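Local coordinates for protein glutathione s-transferase (Agrobacterium tumefaciens, PDB 2YCD) that probably conjugates glutathione to electrophilic compounds, consistent with a role in detoxification of herbicides by this soil bacterium, at residues Lys14-Phe22 with Gln72-Asp80; Pro37-Gln47 with Ile89-Leu100. All blocks are in the same frame, centred on the assembly; numbering follows the deposited sequence. Where two conformers were deposited one is given.

Contact 1: residues Lys14-Phe22 with Gln72-Asp80; sequences KPNPTITVF and QIPSYEQGD. With GTB (S-(p-nitrobenzyl)glutathione), chain B.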
loop_
_atom_site.group_PDB
_atom_site.type_symbol
_atom_site.label_atom_id
_atom_site.label_comp_id
_atom_site.label_asym_id
_atom_site.label_seq_id
_atom_site.Cartn_x
_atom_site.Cartn_y
_atom_site.Cartn_z
ATOM N N LYS A 14 12.316 -8.057 -27.309
ATOM C CA LYS A 14 11.489 -7.842 -26.126
ATOM C C LYS A 14 10.328 -6.911 -26.452
ATOM O O LYS A 14 10.535 -5.786 -26.898
ATOM C CB LYS A 14 12.325 -7.273 -24.991
ATOM N N PRO A 15 9.096 -7.376 -26.228
ATOM C CA PRO A 15 7.938 -6.559 -26.598
ATOM C C PRO A 15 7.700 -5.424 -25.607
ATOM O O PRO A 15 7.803 -5.622 -24.394
ATOM C CB PRO A 15 6.789 -7.562 -26.546
ATOM C CG PRO A 15 7.205 -8.552 -25.540
ATOM C CD PRO A 15 8.701 -8.664 -25.634
ATOM N N ASN A 16 7.393 -4.240 -26.123
ATOM C CA ASN A 16 6.920 -3.125 -25.305
ATOM C C ASN A 16 5.710 -3.552 -24.481
ATOM O O ASN A 16 4.898 -4.339 -24.949
ATOM C CB ASN A 16 6.466 -1.990 -26.225
ATOM C CG ASN A 16 7.590 -1.403 -27.062
ATOM O OD1 ASN A 16 8.780 -1.510 -26.735
ATOM N ND2 ASN A 16 7.205 -0.765 -28.159
ATOM N N PRO A 17 5.576 -3.026 -23.258
ATOM C CA PRO A 17 4.382 -3.311 -22.470
ATOM C C PRO A 17 3.186 -2.446 -22.894
ATOM O O PRO A 17 3.339 -1.385 -23.522
ATOM C CB PRO A 17 4.826 -2.950 -21.050
ATOM C CG PRO A 17 5.766 -1.817 -21.256
ATOM C CD PRO A 17 6.528 -2.166 -22.533
ATOM N N THR A 18 1.996 -2.940 -22.563
ATOM C CA THR A 18 0.738 -2.252 -22.804
ATOM C C THR A 18 0.032 -2.042 -21.459
ATOM O O THR A 18 -0.100 -2.979 -20.672
ATOM C CB THR A 18 -0.179 -3.069 -23.734
ATOM O OG1 THR A 18 0.489 -3.232 -24.991
ATOM C CG2 THR A 18 -1.510 -2.344 -23.948
ATOM N N ILE A 19 -0.394 -0.815 -21.192
ATOM C CA ILE A 19 -1.097 -0.517 -19.953
ATOM C C ILE A 19 -2.530 -0.080 -20.210
ATOM O O ILE A 19 -2.834 0.541 -21.235
ATOM C CB ILE A 19 -0.356 0.528 -19.120
ATOM C CG1 ILE A 19 -0.401 1.884 -19.794
ATOM C CG2 ILE A 19 1.096 0.061 -18.846
ATOM C CD1 ILE A 19 0.219 2.988 -18.943
ATOM N N THR A 20 -3.428 -0.427 -19.306
ATOM C CA THR A 20 -4.811 0.021 -19.452
ATOM C C THR A 20 -5.021 1.356 -18.759
ATOM O O THR A 20 -4.429 1.635 -17.699
ATOM C CB THR A 20 -5.810 -0.997 -18.898
ATOM O OG1 THR A 20 -5.427 -1.327 -17.552
ATOM C CG2 THR A 20 -5.855 -2.272 -19.766
ATOM N N VAL A 21 -5.861 2.189 -19.370
ATOM C CA VAL A 21 -6.116 3.559 -18.912
ATOM C C VAL A 21 -7.581 3.884 -19.192
ATOM O O VAL A 21 -8.227 3.174 -19.963
ATOM C CB VAL A 21 -5.225 4.596 -19.646
ATOM C CG1 VAL A 21 -3.746 4.211 -19.538
ATOM C CG2 VAL A 21 -5.643 4.750 -21.120
ATOM N N PHE A 22 -8.116 4.919 -18.549
ATOM C CA PHE A 22 -9.478 5.368 -18.855
ATOM C C PHE A 22 -9.535 5.923 -20.279
ATOM O O PHE A 22 -8.670 6.700 -20.688
ATOM C CB PHE A 22 -9.920 6.515 -17.929
ATOM C CG PHE A 22 -10.209 6.123 -16.503
ATOM C CD1 PHE A 22 -11.353 5.407 -16.176
ATOM C CD2 PHE A 22 -9.383 6.566 -15.484
ATOM C CE1 PHE A 22 -11.641 5.092 -14.853
ATOM C CE2 PHE A 22 -9.654 6.251 -14.156
ATOM C CZ PHE A 22 -10.784 5.516 -13.837
ATOM N N GLN A 72 -10.372 -2.447 -12.120
ATOM C CA GLN A 72 -9.816 -1.106 -12.072
ATOM C C GLN A 72 -8.643 -0.977 -13.040
ATOM O O GLN A 72 -8.189 -1.964 -13.621
ATOM C CB GLN A 72 -9.369 -0.768 -10.644
ATOM C CG GLN A 72 -10.548 -0.682 -9.673
ATOM C CD GLN A 72 -10.201 -0.007 -8.377
ATOM O OE1 GLN A 72 -9.334 -0.480 -7.635
ATOM N NE2 GLN A 72 -10.892 1.092 -8.076
ATOM N N ILE A 73 -8.147 0.247 -13.202
ATOM C CA ILE A 73 -6.903 0.484 -13.957
ATOM C C ILE A 73 -5.847 1.057 -12.990
ATOM O O ILE A 73 -6.194 1.643 -11.965
ATOM C CB ILE A 73 -7.137 1.407 -15.199
ATOM C CG1 ILE A 73 -7.600 2.822 -14.808
ATOM C CG2 ILE A 73 -8.162 0.787 -16.146
ATOM C CD1 ILE A 73 -6.456 3.806 -14.557
ATOM N N PRO A 74 -4.557 0.895 -13.299
ATOM C CA PRO A 74 -3.985 0.262 -14.494
ATOM C C PRO A 74 -3.626 -1.212 -14.336
ATOM O O PRO A 74 -3.380 -1.708 -13.238
ATOM C CB PRO A 74 -2.683 1.047 -14.690
ATOM C CG PRO A 74 -2.244 1.372 -13.278
ATOM C CD PRO A 74 -3.520 1.577 -12.483
ATOM N N SER A 75 -3.591 -1.918 -15.456
ATOM C CA SER A 75 -2.907 -3.202 -15.534
ATOM C C SER A 75 -1.793 -3.040 -16.554
ATOM O O SER A 75 -1.752 -2.041 -17.286
ATOM C CB SER A 75 -3.879 -4.323 -15.948
ATOM O OG SER A 75 -4.455 -4.080 -17.221
ATOM N N TYR A 76 -0.920 -4.034 -16.614
ATOM C CA TYR A 76 0.303 -4.001 -17.398
ATOM C C TYR A 76 0.447 -5.374 -18.043
ATOM O O TYR A 76 0.391 -6.388 -17.351
ATOM C CB TYR A 76 1.464 -3.729 -16.437
ATOM C CG TYR A 76 2.881 -3.813 -16.964
ATOM C CD1 TYR A 76 3.529 -5.045 -17.087
ATOM C CD2 TYR A 76 3.604 -2.669 -17.237
ATOM C CE1 TYR A 76 4.848 -5.116 -17.516
ATOM C CE2 TYR A 76 4.925 -2.739 -17.663
ATOM C CZ TYR A 76 5.534 -3.957 -17.798
ATOM O OH TYR A 76 6.846 -3.998 -18.230
ATOM N N GLU A 77 0.629 -5.404 -19.358
ATOM C CA GLU A 77 0.778 -6.661 -20.085
ATOM C C GLU A 77 2.021 -6.604 -20.929
ATOM O O GLU A 77 2.228 -5.657 -21.675
ATOM C CB GLU A 77 -0.452 -6.940 -20.945
ATOM C CG GLU A 77 -0.304 -8.144 -21.866
ATOM C CD GLU A 77 -1.593 -8.481 -22.621
ATOM O OE1 GLU A 77 -2.366 -7.553 -22.953
ATOM O OE2 GLU A 77 -1.820 -9.681 -22.897
ATOM N N GLN A 78 2.853 -7.633 -20.811
ATOM C CA GLN A 78 4.089 -7.708 -21.576
ATOM C C GLN A 78 4.400 -9.174 -21.836
ATOM O O GLN A 78 4.797 -9.917 -20.933
ATOM C CB GLN A 78 5.212 -7.034 -20.806
ATOM C CG GLN A 78 6.492 -6.878 -21.594
ATOM C CD GLN A 78 7.537 -6.111 -20.823
ATOM O OE1 GLN A 78 7.569 -6.154 -19.590
ATOM N NE2 GLN A 78 8.387 -5.391 -21.535
ATOM N N GLY A 79 4.184 -9.603 -23.072
ATOM C CA GLY A 79 4.280 -11.029 -23.351
ATOM C C GLY A 79 3.326 -11.795 -22.443
ATOM O O GLY A 79 2.134 -11.459 -22.356
ATOM N N ASP A 80 3.842 -12.815 -21.759
ATOM C CA ASP A 80 3.020 -13.671 -20.917
ATOM C C ASP A 80 2.722 -13.039 -19.574
ATOM O O ASP A 80 1.882 -13.543 -18.833
ATOM C CB ASP A 80 3.714 -15.019 -20.669
ATOM C CG ASP A 80 3.677 -15.945 -21.869
ATOM O OD1 ASP A 80 2.908 -15.684 -22.802
ATOM O OD2 ASP A 80 4.418 -16.950 -21.843
HETATM N N1 GTB B . -4.498 -0.286 -5.675
HETATM C CA1 GTB B . -4.806 -0.025 -7.089
HETATM C C1 GTB B . -3.584 0.501 -7.797
HETATM O O11 GTB B . -2.844 1.281 -7.160
HETATM O O12 GTB B . -3.365 0.158 -8.983
HETATM C CB1 GTB B . -5.987 0.956 -7.155
HETATM C CG1 GTB B . -6.451 1.161 -8.595
HETATM C CD1 GTB B . -7.540 2.212 -8.695
HETATM O OE1 GTB B . -7.959 2.757 -7.674
HETATM N N2 GTB B . -7.971 2.496 -9.923
HETATM C CA2 GTB B . -9.005 3.500 -10.176
HETATM C C2 GTB B . -10.117 2.954 -11.016
HETATM O O2 GTB B . -9.909 2.152 -11.924
HETATM C CB2 GTB B . -8.395 4.637 -11.019
HETATM S SG2 GTB B . -7.162 5.588 -10.195
HETATM N N3 GTB B . -11.339 3.410 -10.731
HETATM C CA3 GTB B . -12.542 3.059 -11.467
HETATM C C3 GTB B . -13.489 2.176 -10.706
HETATM O O31 GTB B . -13.247 1.898 -9.516
HETATM O O32 GTB B . -14.489 1.762 -11.337
HETATM C "C'" GTB B . -7.998 6.459 -8.904
HETATM C "C1'" GTB B . -8.392 7.855 -9.309
HETATM C "C2'" GTB B . -9.659 8.100 -9.815
HETATM C "C3'" GTB B . -10.019 9.397 -10.181
HETATM C "C4'" GTB B . -9.109 10.441 -10.032
HETATM N N41 GTB B . -9.477 11.751 -10.391
HETATM O O41 GTB B . -8.732 12.703 -10.169
HETATM O O42 GTB B . -10.560 11.931 -10.915
HETATM C "C5'" GTB B . -7.846 10.188 -9.515
HETATM C "C6'" GTB B . -7.485 8.895 -9.147
HETATM O O HOH W 1 2.253 -5.312 -24.794
HETATM O O HOH W 2 -2.664 -4.207 -19.547
HETATM O O HOH W 3 -6.801 -2.760 -15.978
#

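Contact 2: residues Pro37-Gln47 with Ile89-Leu100; sequences PVRWALEEVGQ and IVMHIAQHHSGL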
loop_
_atom_site.group_PDB
_atom_site.type_symbol
_atom_site.label_atom_id
_atom_site.label_comp_id
_atom_site.label_asym_id
_atom_site.label_seq_id
_atom_site.Cartn_x
_atom_site.Cartn_y
_atom_site.Cartn_z
ATOM N N PRO A 37 1.711 7.275 -12.478
ATOM C CA PRO A 37 3.030 6.848 -11.973
ATOM C C PRO A 37 3.653 5.770 -12.841
ATOM O O PRO A 37 4.874 5.730 -12.968
ATOM C CB PRO A 37 2.735 6.314 -10.552
ATOM C CG PRO A 37 1.205 6.143 -10.510
ATOM C CD PRO A 37 0.678 7.223 -11.428
ATOM N N VAL A 38 2.837 4.904 -13.444
ATOM C CA VAL A 38 3.355 3.883 -14.350
ATOM C C VAL A 38 3.967 4.522 -15.617
ATOM O O VAL A 38 5.070 4.167 -16.020
ATOM C CB VAL A 38 2.231 2.890 -14.724
ATOM C CG1 VAL A 38 2.724 1.906 -15.787
ATOM C CG2 VAL A 38 1.743 2.142 -13.469
ATOM N N ARG A 39 3.238 5.437 -16.255
ATOM C CA ARG A 39 3.746 6.164 -17.419
ATOM C C ARG A 39 5.049 6.876 -17.075
ATOM O O ARG A 39 6.008 6.862 -17.867
ATOM C CB ARG A 39 2.721 7.197 -17.880
ATOM C CG ARG A 39 1.419 6.637 -18.451
ATOM C CD ARG A 39 0.529 7.831 -18.789
ATOM N NE ARG A 39 -0.751 7.529 -19.434
ATOM C CZ ARG A 39 -0.901 7.426 -20.755
ATOM N NH1 ARG A 39 0.155 7.461 -21.570
ATOM N NH2 ARG A 39 -2.108 7.228 -21.259
ATOM N N TRP A 40 5.080 7.542 -15.928
ATOM C CA TRP A 40 6.267 8.277 -15.510
ATOM C C TRP A 40 7.466 7.334 -15.317
ATOM O O TRP A 40 8.583 7.607 -15.803
ATOM C CB TRP A 40 5.913 9.070 -14.243
ATOM C CG TRP A 40 6.989 10.015 -13.717
ATOM C CD1 TRP A 40 8.213 10.295 -14.290
ATOM C CD2 TRP A 40 6.916 10.800 -12.523
ATOM N NE1 TRP A 40 8.902 11.205 -13.504
ATOM C CE2 TRP A 40 8.132 11.519 -12.412
ATOM C CE3 TRP A 40 5.948 10.939 -11.513
ATOM C CZ2 TRP A 40 8.399 12.380 -11.336
ATOM C CZ3 TRP A 40 6.206 11.801 -10.451
ATOM C CH2 TRP A 40 7.424 12.516 -10.372
ATOM N N ALA A 41 7.252 6.190 -14.669
ATOM C CA ALA A 41 8.325 5.214 -14.517
ATOM C C ALA A 41 8.862 4.743 -15.870
ATOM O O ALA A 41 10.088 4.647 -16.072
ATOM C CB ALA A 41 7.854 4.025 -13.672
ATOM N N LEU A 42 7.958 4.401 -16.787
ATOM C CA LEU A 42 8.383 3.986 -18.137
ATOM C C LEU A 42 9.190 5.076 -18.838
ATOM O O LEU A 42 10.207 4.787 -19.474
ATOM C CB LEU A 42 7.172 3.562 -18.977
ATOM C CG LEU A 42 6.458 2.302 -18.465
ATOM C CD1 LEU A 42 5.050 2.184 -19.033
ATOM C CD2 LEU A 42 7.278 1.042 -18.776
ATOM N N GLU A 43 8.756 6.325 -18.718
ATOM C CA GLU A 43 9.509 7.417 -19.334
ATOM C C GLU A 43 10.878 7.653 -18.688
ATOM O O GLU A 43 11.845 7.966 -19.395
ATOM C CB GLU A 43 8.670 8.692 -19.357
ATOM C CG GLU A 43 7.492 8.637 -20.358
ATOM C CD GLU A 43 7.956 8.618 -21.806
ATOM O OE1 GLU A 43 9.151 8.839 -22.068
ATOM O OE2 GLU A 43 7.098 8.384 -22.685
ATOM N N GLU A 44 10.979 7.467 -17.373
ATOM C CA GLU A 44 12.270 7.636 -16.684
ATOM C C GLU A 44 13.288 6.609 -17.165
ATOM O O GLU A 44 14.467 6.931 -17.292
ATOM C CB GLU A 44 12.115 7.555 -15.150
ATOM C CG GLU A 44 11.446 8.780 -14.525
ATOM C CD GLU A 44 12.366 9.993 -14.372
ATOM O OE1 GLU A 44 13.608 9.843 -14.488
ATOM O OE2 GLU A 44 11.828 11.087 -14.129
ATOM N N VAL A 45 12.835 5.388 -17.444
ATOM C CA VAL A 45 13.766 4.341 -17.873
ATOM C C VAL A 45 13.903 4.265 -19.403
ATOM O O VAL A 45 14.734 3.503 -19.914
ATOM C CB VAL A 45 13.432 2.947 -17.261
ATOM C CG1 VAL A 45 13.363 3.030 -15.725
ATOM C CG2 VAL A 45 12.139 2.371 -17.832
ATOM N N GLY A 46 13.123 5.060 -20.135
ATOM C CA GLY A 46 13.227 5.105 -21.586
ATOM C C GLY A 46 12.636 3.875 -22.257
ATOM O O GLY A 46 13.118 3.430 -23.297
ATOM N N GLN A 47 11.584 3.317 -21.669
ATOM C CA GLN A 47 10.889 2.168 -22.258
ATOM C C GLN A 47 9.639 2.595 -23.041
ATOM O O GLN A 47 8.660 3.043 -22.443
ATOM C CB GLN A 47 10.485 1.189 -21.157
ATOM C CG GLN A 47 9.590 0.059 -21.646
ATOM C CD GLN A 47 10.320 -0.865 -22.582
ATOM O OE1 GLN A 47 11.320 -1.475 -22.200
ATOM N NE2 GLN A 47 9.843 -0.959 -23.822
ATOM N N ILE A 89 3.603 -2.459 -10.365
ATOM C CA ILE A 89 3.994 -2.226 -11.754
ATOM C C ILE A 89 5.232 -1.324 -11.784
ATOM O O ILE A 89 6.225 -1.629 -12.457
ATOM C CB ILE A 89 2.815 -1.639 -12.568
ATOM C CG1 ILE A 89 1.672 -2.664 -12.682
ATOM C CG2 ILE A 89 3.301 -1.240 -13.981
ATOM C CD1 ILE A 89 0.349 -2.029 -13.135
ATOM N N VAL A 90 5.193 -0.235 -11.025
ATOM C CA VAL A 90 6.375 0.603 -10.850
ATOM C C VAL A 90 7.549 -0.196 -10.293
ATOM O O VAL A 90 8.661 -0.095 -10.825
ATOM C CB VAL A 90 6.051 1.841 -10.007
ATOM C CG1 VAL A 90 7.319 2.590 -9.619
ATOM C CG2 VAL A 90 5.084 2.766 -10.776
ATOM N N MET A 91 7.303 -1.062 -9.307
ATOM C CA MET A 91 8.369 -1.908 -8.769
ATOM C C MET A 91 9.018 -2.762 -9.856
ATOM O O MET A 91 10.241 -2.834 -9.968
ATOM C CB MET A 91 7.825 -2.809 -7.656
ATOM C CG MET A 91 8.908 -3.604 -6.950
ATOM S SD MET A 91 9.965 -2.565 -5.929
ATOM C CE MET A 91 8.989 -2.484 -4.436
ATOM N N HIS A 92 8.190 -3.423 -10.658
ATOM C CA HIS A 92 8.687 -4.287 -11.728
ATOM C C HIS A 92 9.535 -3.539 -12.745
ATOM O O HIS A 92 10.618 -4.013 -13.137
ATOM C CB HIS A 92 7.516 -5.001 -12.420
ATOM C CG HIS A 92 7.924 -5.864 -13.577
ATOM N ND1 HIS A 92 8.573 -7.068 -13.412
ATOM C CD2 HIS A 92 7.780 -5.689 -14.911
ATOM C CE1 HIS A 92 8.792 -7.611 -14.598
ATOM N NE2 HIS A 92 8.334 -6.791 -15.523
ATOM N N ILE A 93 9.054 -2.382 -13.171
ATOM C CA ILE A 93 9.808 -1.529 -14.086
ATOM C C ILE A 93 11.157 -1.152 -13.458
ATOM O O ILE A 93 12.207 -1.241 -14.116
ATOM C CB ILE A 93 8.988 -0.268 -14.438
ATOM C CG1 ILE A 93 7.734 -0.672 -15.225
ATOM C CG2 ILE A 93 9.830 0.731 -15.274
ATOM C CD1 ILE A 93 6.619 0.396 -15.269
ATOM N N ALA A 94 11.128 -0.754 -12.192
ATOM C CA ALA A 94 12.328 -0.317 -11.484
ATOM C C ALA A 94 13.327 -1.449 -11.239
ATOM O O ALA A 94 14.527 -1.192 -11.095
ATOM C CB ALA A 94 11.943 0.311 -10.153
ATOM N N GLN A 95 12.847 -2.690 -11.165
ATOM C CA GLN A 95 13.721 -3.830 -10.873
ATOM C C GLN A 95 14.476 -4.296 -12.118
ATOM O O GLN A 95 15.530 -4.927 -12.007
ATOM C CB GLN A 95 12.920 -5.001 -10.276
ATOM C CG GLN A 95 12.337 -4.766 -8.875
ATOM C CD GLN A 95 13.347 -4.946 -7.744
ATOM O OE1 GLN A 95 14.497 -5.311 -7.973
ATOM N NE2 GLN A 95 12.911 -4.684 -6.512
ATOM N N HIS A 96 13.950 -3.996 -13.301
ATOM C CA HIS A 96 14.519 -4.551 -14.525
ATOM C C HIS A 96 15.120 -3.517 -15.464
ATOM O O HIS A 96 15.560 -3.840 -16.568
ATOM C CB HIS A 96 13.500 -5.439 -15.230
ATOM C CG HIS A 96 13.179 -6.680 -14.460
ATOM N ND1 HIS A 96 12.044 -6.806 -13.688
ATOM C CD2 HIS A 96 13.870 -7.832 -14.307
ATOM C CE1 HIS A 96 12.041 -7.994 -13.110
ATOM N NE2 HIS A 96 13.136 -8.637 -13.469
ATOM N N HIS A 97 15.145 -2.271 -15.010
ATOM C CA HIS A 97 15.839 -1.201 -15.704
ATOM C C HIS A 97 16.744 -0.500 -14.701
ATOM O O HIS A 97 16.715 -0.814 -13.510
ATOM C CB HIS A 97 14.830 -0.199 -16.285
ATOM C CG HIS A 97 13.915 -0.780 -17.315
ATOM N ND1 HIS A 97 14.175 -0.708 -18.669
ATOM C CD2 HIS A 97 12.734 -1.432 -17.196
ATOM C CE1 HIS A 97 13.197 -1.294 -19.335
ATOM N NE2 HIS A 97 12.310 -1.743 -18.465
ATOM N N SER A 98 17.558 0.444 -15.161
ATOM C CA SER A 98 18.382 1.222 -14.246
ATOM C C SER A 98 17.815 2.632 -14.090
ATOM O O SER A 98 17.166 3.148 -15.001
ATOM C CB SER A 98 19.832 1.283 -14.734
ATOM O OG SER A 98 19.934 2.050 -15.920
ATOM N N GLY A 99 18.049 3.241 -12.926
ATOM C CA GLY A 99 17.662 4.623 -12.716
ATOM C C GLY A 99 16.512 4.895 -11.766
ATOM O O GLY A 99 16.189 6.060 -11.506
ATOM N N LEU A 100 15.885 3.845 -11.250
ATOM C CA LEU A 100 14.764 4.018 -10.321
ATOM C C LEU A 100 14.957 3.339 -8.959
ATOM O O LEU A 100 14.207 3.617 -8.020
ATOM C CB LEU A 100 13.458 3.535 -10.959
ATOM C CG LEU A 100 12.903 4.420 -12.092
ATOM C CD1 LEU A 100 11.603 3.870 -12.640
ATOM C CD2 LEU A 100 12.716 5.856 -11.626
HETATM O O HOH W 4 15.663 7.967 -13.611
HETATM O O HOH W 5 15.744 5.718 -14.870
#

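Contact 1: residues Lys14-Phe22 with Gln72-Asp80
Tyr76 lays its ring obliquely against the proline ring of Pro17, with Pro17 CB 3.4 Å from Tyr76 CE2, while Ile19 CG2 meets the same ring at CD2. The phenol group then turns back along its own strand: Tyr76 OH donates to Gln78 OE1, approaching from above the carbonyl plane. The other end of that amide crosses to the first segment, where Gln78 NE2 reaches Pro15 O at 2.9 Å, almost straight (166°) and within the amide plane, so both ends of the Gln78 amide are gripped. Next along the strands, the backbones of Thr18 and Glu77 form an antiparallel hydrogen-bonded pair, part of the mixed sheet of the thioredoxin-like N-terminal domain, and Thr20 N continues the pairing to Ser75 O. Just after Pro74, whose preceding peptide is cis as in other thioredoxin folds, a side chain takes over: Thr20 OG1, tucked between its own N and carbonyl carbon (chi1 52°), accepts from Ser75 N at 2.8 Å. Ile73 points toward the first strand and sets its CG1 over one face of the Phe22 ring, 4.2 Å from the centroid, the two side chains crossing at about a right angle. Its backbone grips the glutathione part of the ligand twice, Ile73 N to GTB O2 at 2.9 Å and GTB N2 to Ile73 O at 2.8 Å, and Gln72 NE2 holds GTB O31.

Contact 2: residues Pro37-Gln47 with Ile89-Leu100
Helix segments 37-45 and 89-96 run side by side in nearly the same direction, 8° apart, with their axes 9.4 Å from each other at closest approach. Ile93 is the knob of this pairing, seated in a hole made by Val38, Ala41, Leu42 and Val45. Its CD1 carries much of the contact, meeting Leu42 CD2 at 3.6 Å where the two side chains cross at about a right angle; its other branch, CG2, turns to Val45 CG2. One turn earlier, Ile89 CG2 packs against both methyls of Val38, the closer being Val38 CG1 at 3.7 Å, and Val90 CG2 rests against the carbonyl of Pro37.

At the C-terminal end the partners become His97 and Leu100. Val45 CG2 stands over one face of the His97 imidazole, 3.8 Å from its centroid and 14° off the normal, a CH-pi contact. That methyl is directed at the ring because it lies between the backbone N and carbonyl carbon, whereas CG1 points to Leu100 CD1 at 3.6 Å. At the ring's edge Gln47 OE1 comes within 3.4 Å of His97 CE1, the amide turned 67° from the ring plane. Gly46, with positive phi, closes the first helix in a Schellman motif, Gln47 N bonding to Leu42 O. No direct hydrogen bond joins the segments, though a water sits 2.9 Å from both Glu44 OE1 and Gly99 O, bridging them.

Glu44 OE2 accepts from Trp40 NE1 and forms a salt bridge with Arg210. Helix 176-185 packs on Pro37 and Val90, helix 211-225 covers Arg39, and Ile89 and His92 lean on strand 81-84, an outermost strand of the sheet within this chain.

In the fold
The two contacts are interleaved along the chain and their centres lie 13 Å apart: contact 1 joins two strands of the N-terminal domain's sheet, and contact 2 pairs the helices lying against it. Ile89 forms one seam, its CG2 3.6 Å from Tyr76 CD2 and its CD1 3.7 Å from Pro74 O; Gln47 NE2 packs in another, 3.2 Å from Asn16 OD1 and 3.8 Å from Pro17 CD. Contact 1 lines the glutathione pocket directly through Phe22, Gln72, Ile73 and Pro74. Contact 2 stands behind it, with the side chain of Ile89 about 6 Å from the ligand, which is also held by Glu85 and Ser86 of the same chain and by Thr121 of the second subunit.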